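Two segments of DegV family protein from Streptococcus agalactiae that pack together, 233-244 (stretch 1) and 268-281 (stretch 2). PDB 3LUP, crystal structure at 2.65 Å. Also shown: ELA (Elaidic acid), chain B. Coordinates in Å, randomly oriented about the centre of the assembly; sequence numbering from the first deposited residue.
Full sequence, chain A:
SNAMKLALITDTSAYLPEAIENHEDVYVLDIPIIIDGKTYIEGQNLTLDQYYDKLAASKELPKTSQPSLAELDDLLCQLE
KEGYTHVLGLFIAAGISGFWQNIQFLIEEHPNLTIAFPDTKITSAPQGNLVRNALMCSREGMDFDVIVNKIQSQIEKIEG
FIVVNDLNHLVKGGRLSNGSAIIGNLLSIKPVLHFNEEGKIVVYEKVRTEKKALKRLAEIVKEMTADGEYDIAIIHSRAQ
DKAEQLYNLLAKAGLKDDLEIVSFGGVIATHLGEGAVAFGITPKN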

# COMPACT_ATOMS: atom_id res chain seq x y z
N ALA A 233 10.53 5.12 0.43
CA ALA A 233 10.13 4.59 1.72
C ALA A 233 10.68 3.18 1.87
O ALA A 233 10.48 2.33 1.00
CB ALA A 233 8.60 4.57 1.82
N ILE A 234 11.41 2.93 2.96
CA ILE A 234 11.74 1.57 3.35
C ILE A 234 10.70 1.14 4.38
O ILE A 234 10.46 1.83 5.37
CB ILE A 234 13.13 1.45 3.96
CG1 ILE A 234 14.18 2.02 3.01
CG2 ILE A 234 13.43 -0.01 4.30
CD1 ILE A 234 15.48 2.36 3.71
N ILE A 235 10.08 -0.01 4.14
CA ILE A 235 8.95 -0.43 4.96
C ILE A 235 9.22 -1.85 5.43
O ILE A 235 9.70 -2.67 4.66
CB ILE A 235 7.63 -0.37 4.16
CG1 ILE A 235 7.59 0.90 3.29
CG2 ILE A 235 6.43 -0.43 5.10
CD1 ILE A 235 7.12 0.65 1.88
N HIS A 236 8.94 -2.14 6.69
CA HIS A 236 9.22 -3.45 7.24
C HIS A 236 8.18 -3.92 8.24
O HIS A 236 7.51 -3.10 8.88
CB HIS A 236 10.60 -3.45 7.91
CG HIS A 236 10.67 -2.60 9.13
ND1 HIS A 236 10.53 -3.12 10.40
CD2 HIS A 236 10.81 -1.27 9.29
CE1 HIS A 236 10.61 -2.15 11.28
NE2 HIS A 236 10.79 -1.01 10.64
N SER A 237 8.04 -5.23 8.37
CA SER A 237 7.20 -5.81 9.41
C SER A 237 8.10 -6.42 10.50
O SER A 237 8.41 -7.61 10.48
CB SER A 237 6.22 -6.83 8.83
OG SER A 237 6.90 -7.87 8.13
N ARG A 238 8.52 -5.58 11.44
CA ARG A 238 9.45 -5.98 12.52
C ARG A 238 10.76 -6.57 11.96
O ARG A 238 11.18 -7.66 12.32
CB ARG A 238 8.78 -6.95 13.51
CG ARG A 238 7.55 -6.39 14.22
CD ARG A 238 7.77 -6.23 15.69
NE ARG A 238 6.58 -5.73 16.38
CZ ARG A 238 5.89 -6.40 17.31
NH1 ARG A 238 6.27 -7.62 17.69
NH2 ARG A 238 4.82 -5.84 17.86
N ALA A 239 11.38 -5.81 11.05
CA ALA A 239 12.65 -6.18 10.42
C ALA A 239 13.55 -4.94 10.43
O ALA A 239 14.16 -4.58 9.42
CB ALA A 239 12.43 -6.69 8.99
N GLN A 240 13.58 -4.31 11.60
CA GLN A 240 14.44 -3.17 11.90
C GLN A 240 15.83 -3.23 11.26
O GLN A 240 16.23 -2.30 10.55
CB GLN A 240 14.62 -3.07 13.42
CG GLN A 240 15.19 -1.76 13.90
CD GLN A 240 14.31 -0.59 13.53
OE1 GLN A 240 13.08 -0.73 13.44
NE2 GLN A 240 14.92 0.56 13.29
N ASP A 241 16.55 -4.32 11.52
CA ASP A 241 17.90 -4.51 11.03
C ASP A 241 17.99 -4.60 9.50
O ASP A 241 18.94 -4.06 8.92
CB ASP A 241 18.53 -5.74 11.68
CG ASP A 241 19.03 -5.45 13.08
OD1 ASP A 241 19.12 -4.26 13.45
OD2 ASP A 241 19.36 -6.42 13.81
N LYS A 242 17.03 -5.28 8.87
CA LYS A 242 17.00 -5.40 7.42
C LYS A 242 16.74 -4.03 6.77
O LYS A 242 17.27 -3.73 5.69
CB LYS A 242 15.99 -6.46 6.92
CG LYS A 242 15.93 -7.81 7.70
CD LYS A 242 15.55 -9.07 6.86
CE LYS A 242 14.38 -8.82 5.89
NZ LYS A 242 13.92 -9.94 4.96
N ALA A 243 15.95 -3.19 7.44
CA ALA A 243 15.62 -1.85 6.94
C ALA A 243 16.76 -0.84 7.13
O ALA A 243 17.02 -0.03 6.25
CB ALA A 243 14.31 -1.34 7.57
N GLU A 244 17.42 -0.89 8.28
CA GLU A 244 18.59 -0.04 8.55
C GLU A 244 19.73 -0.39 7.60
O GLU A 244 20.43 0.48 7.12
CB GLU A 244 19.08 -0.20 9.98
CG GLU A 244 18.17 0.40 11.03
CD GLU A 244 18.75 0.30 12.44
OE1 GLU A 244 19.72 -0.49 12.65
OE2 GLU A 244 18.24 1.01 13.35
N ILE A 268 -1.00 -5.83 6.14
CA ILE A 268 0.08 -6.27 5.25
C ILE A 268 1.01 -7.31 5.88
O ILE A 268 1.45 -8.21 5.20
CB ILE A 268 0.86 -5.06 4.68
CG1 ILE A 268 -0.08 -4.15 3.88
CG2 ILE A 268 2.00 -5.52 3.78
CD1 ILE A 268 0.43 -2.75 3.61
N ALA A 269 1.28 -7.20 7.18
CA ALA A 269 1.95 -8.26 7.92
C ALA A 269 1.26 -9.63 7.72
O ALA A 269 1.92 -10.64 7.46
CB ALA A 269 2.03 -7.91 9.38
N THR A 270 -0.06 -9.66 7.80
CA THR A 270 -0.84 -10.85 7.46
C THR A 270 -0.43 -11.53 6.14
O THR A 270 -0.34 -12.75 6.07
CB THR A 270 -2.38 -10.55 7.44
OG1 THR A 270 -2.82 -10.19 8.76
CG2 THR A 270 -3.18 -11.77 6.98
N HIS A 271 -0.18 -10.74 5.09
CA HIS A 271 0.11 -11.32 3.78
C HIS A 271 1.60 -11.48 3.49
O HIS A 271 2.00 -12.31 2.67
CB HIS A 271 -0.60 -10.51 2.69
CG HIS A 271 -2.09 -10.56 2.80
ND1 HIS A 271 -2.85 -11.55 2.22
CD2 HIS A 271 -2.96 -9.78 3.49
CE1 HIS A 271 -4.12 -11.36 2.51
NE2 HIS A 271 -4.22 -10.29 3.28
N LEU A 272 2.41 -10.69 4.18
CA LEU A 272 3.83 -10.71 3.97
C LEU A 272 4.55 -11.61 4.98
O LEU A 272 5.61 -12.17 4.67
CB LEU A 272 4.37 -9.28 4.02
CG LEU A 272 4.80 -8.60 2.72
CD1 LEU A 272 3.76 -8.69 1.61
CD2 LEU A 272 5.20 -7.15 3.00
N GLY A 273 3.96 -11.75 6.16
CA GLY A 273 4.60 -12.42 7.27
C GLY A 273 5.42 -11.42 8.05
O GLY A 273 5.60 -10.27 7.60
N GLU A 274 5.90 -11.83 9.22
CA GLU A 274 6.85 -11.06 9.99
C GLU A 274 8.23 -11.24 9.36
O GLU A 274 8.47 -12.23 8.66
CB GLU A 274 6.87 -11.50 11.46
CG GLU A 274 7.84 -10.72 12.35
CD GLU A 274 7.56 -10.89 13.83
OE1 GLU A 274 6.65 -11.67 14.16
OE2 GLU A 274 8.25 -10.25 14.66
N GLY A 275 9.13 -10.29 9.62
CA GLY A 275 10.47 -10.27 9.05
C GLY A 275 10.56 -9.76 7.61
O GLY A 275 11.64 -9.82 7.02
N ALA A 276 9.45 -9.26 7.04
CA ALA A 276 9.47 -8.73 5.67
C ALA A 276 10.12 -7.35 5.59
O ALA A 276 10.06 -6.58 6.55
CB ALA A 276 8.09 -8.69 5.11
N VAL A 277 10.76 -7.05 4.45
CA VAL A 277 11.30 -5.71 4.14
C VAL A 277 10.96 -5.37 2.69
O VAL A 277 10.93 -6.24 1.81
CB VAL A 277 12.85 -5.59 4.42
CG1 VAL A 277 13.66 -6.18 3.28
CG2 VAL A 277 13.26 -4.14 4.63
N ALA A 278 10.67 -4.09 2.45
CA ALA A 278 10.22 -3.62 1.14
C ALA A 278 10.68 -2.21 0.92
O ALA A 278 11.09 -1.53 1.86
CB ALA A 278 8.72 -3.68 1.05
N PHE A 279 10.62 -1.75 -0.33
CA PHE A 279 10.64 -0.32 -0.55
C PHE A 279 9.48 0.08 -1.45
O PHE A 279 8.93 -0.75 -2.19
CB PHE A 279 12.00 0.19 -1.09
CG PHE A 279 12.28 -0.18 -2.52
CD1 PHE A 279 13.13 -1.24 -2.82
CD2 PHE A 279 11.72 0.54 -3.56
CE1 PHE A 279 13.41 -1.59 -4.14
CE2 PHE A 279 11.98 0.21 -4.88
CZ PHE A 279 12.83 -0.87 -5.18
N GLY A 280 9.09 1.35 -1.37
CA GLY A 280 8.15 1.92 -2.32
C GLY A 280 8.63 3.30 -2.70
O GLY A 280 9.11 4.05 -1.82
N ILE A 281 8.53 3.63 -3.99
CA ILE A 281 8.84 4.97 -4.49
C ILE A 281 7.60 5.64 -5.09
O ILE A 281 6.71 4.97 -5.64
CB ILE A 281 10.02 4.99 -5.51
CG1 ILE A 281 9.59 4.43 -6.87
CG2 ILE A 281 11.30 4.33 -4.91
CD1 ILE A 281 10.65 4.47 -7.95
CA ELA B . -9.17 -9.01 0.52
C ELA B . -9.93 -10.34 0.65
O ELA B . -9.46 -11.35 1.25
C3 ELA B . -8.88 -8.33 1.85
C4 ELA B . -8.40 -6.90 1.65
C5 ELA B . -7.03 -6.63 2.28
C6 ELA B . -5.88 -7.03 1.35
C7 ELA B . -4.49 -7.17 1.96
C8 ELA B . -3.49 -7.64 0.90
C9 ELA B . -2.12 -7.01 1.10
C10 ELA B . -0.92 -7.49 0.37
C11 ELA B . 0.45 -7.26 0.97
C12 ELA B . 1.44 -6.68 -0.04
C13 ELA B . 1.83 -5.25 0.25
C14 ELA B . 3.25 -4.91 -0.19
C15 ELA B . 3.60 -3.47 0.23
C16 ELA B . 4.86 -2.92 -0.44
C17 ELA B . 4.54 -1.71 -1.31
C18 ELA B . 5.63 -0.65 -1.26
OXT ELA B . -11.06 -10.44 0.12

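Strands 233-236 and 277-281 run antiparallel, their axes 150° apart and 4.6 Å at closest approach. The register rests on two hydrogen-bonded pairs. In one, Ala233 N donates to Gly280 O and Gly280 N to Ala233 O, both at 2.9 Å; in the other, Ile235 N reaches Ala278 O at 2.9 Å (173° at the hydrogen) and Ala278 N reaches Ile235 O at 2.8 Å. Between them, Ile234 lies opposite Phe279 in a non-hydrogen-bonded pair, CA to CA 4.5 Å.

Ser237, with 88 Å² covered, extends this pattern past the bridges. Its N donates to Ala276 O at 3.0 Å, and its O accepts from Gly275 N at 2.9 Å. The side chain, chi1 in the p well, adds two more bonds: OG donates to Gly273 O at 2.8 Å and accepts from Ala276 N at 3.1 Å. One hydroxyl thus serves as both donor and acceptor to the turn, binding Gly273 O and Ala276 N. Gly273 and Gly275 both have positive phi, which favours glycine; at Gly273 a CB would also jam against the preceding carbonyl.

Val277 (80 Å²) supplies the apolar counterpart. On the face it shares with Ile234 and His236, its CG2 lies 4.1 Å from Ile234 CG2 and 4.2 Å from Ala243 CB, so the strand also packs against the helix that follows Ala239. Lys242 CE passes 3.8 Å from Val277 CG1, and its NZ makes a weak hydrogen bond to Gly275 O at 3.1 Å.

Ile235 (61 Å²) points to the other face, with Ala233 and Ala278. Its CD1 lies 3.9 Å from Gly280 N and 3.7 Å from elaidic acid C18. A CB on Gly280 would fall 2.9 Å from that same C18, a clash that glycine avoids.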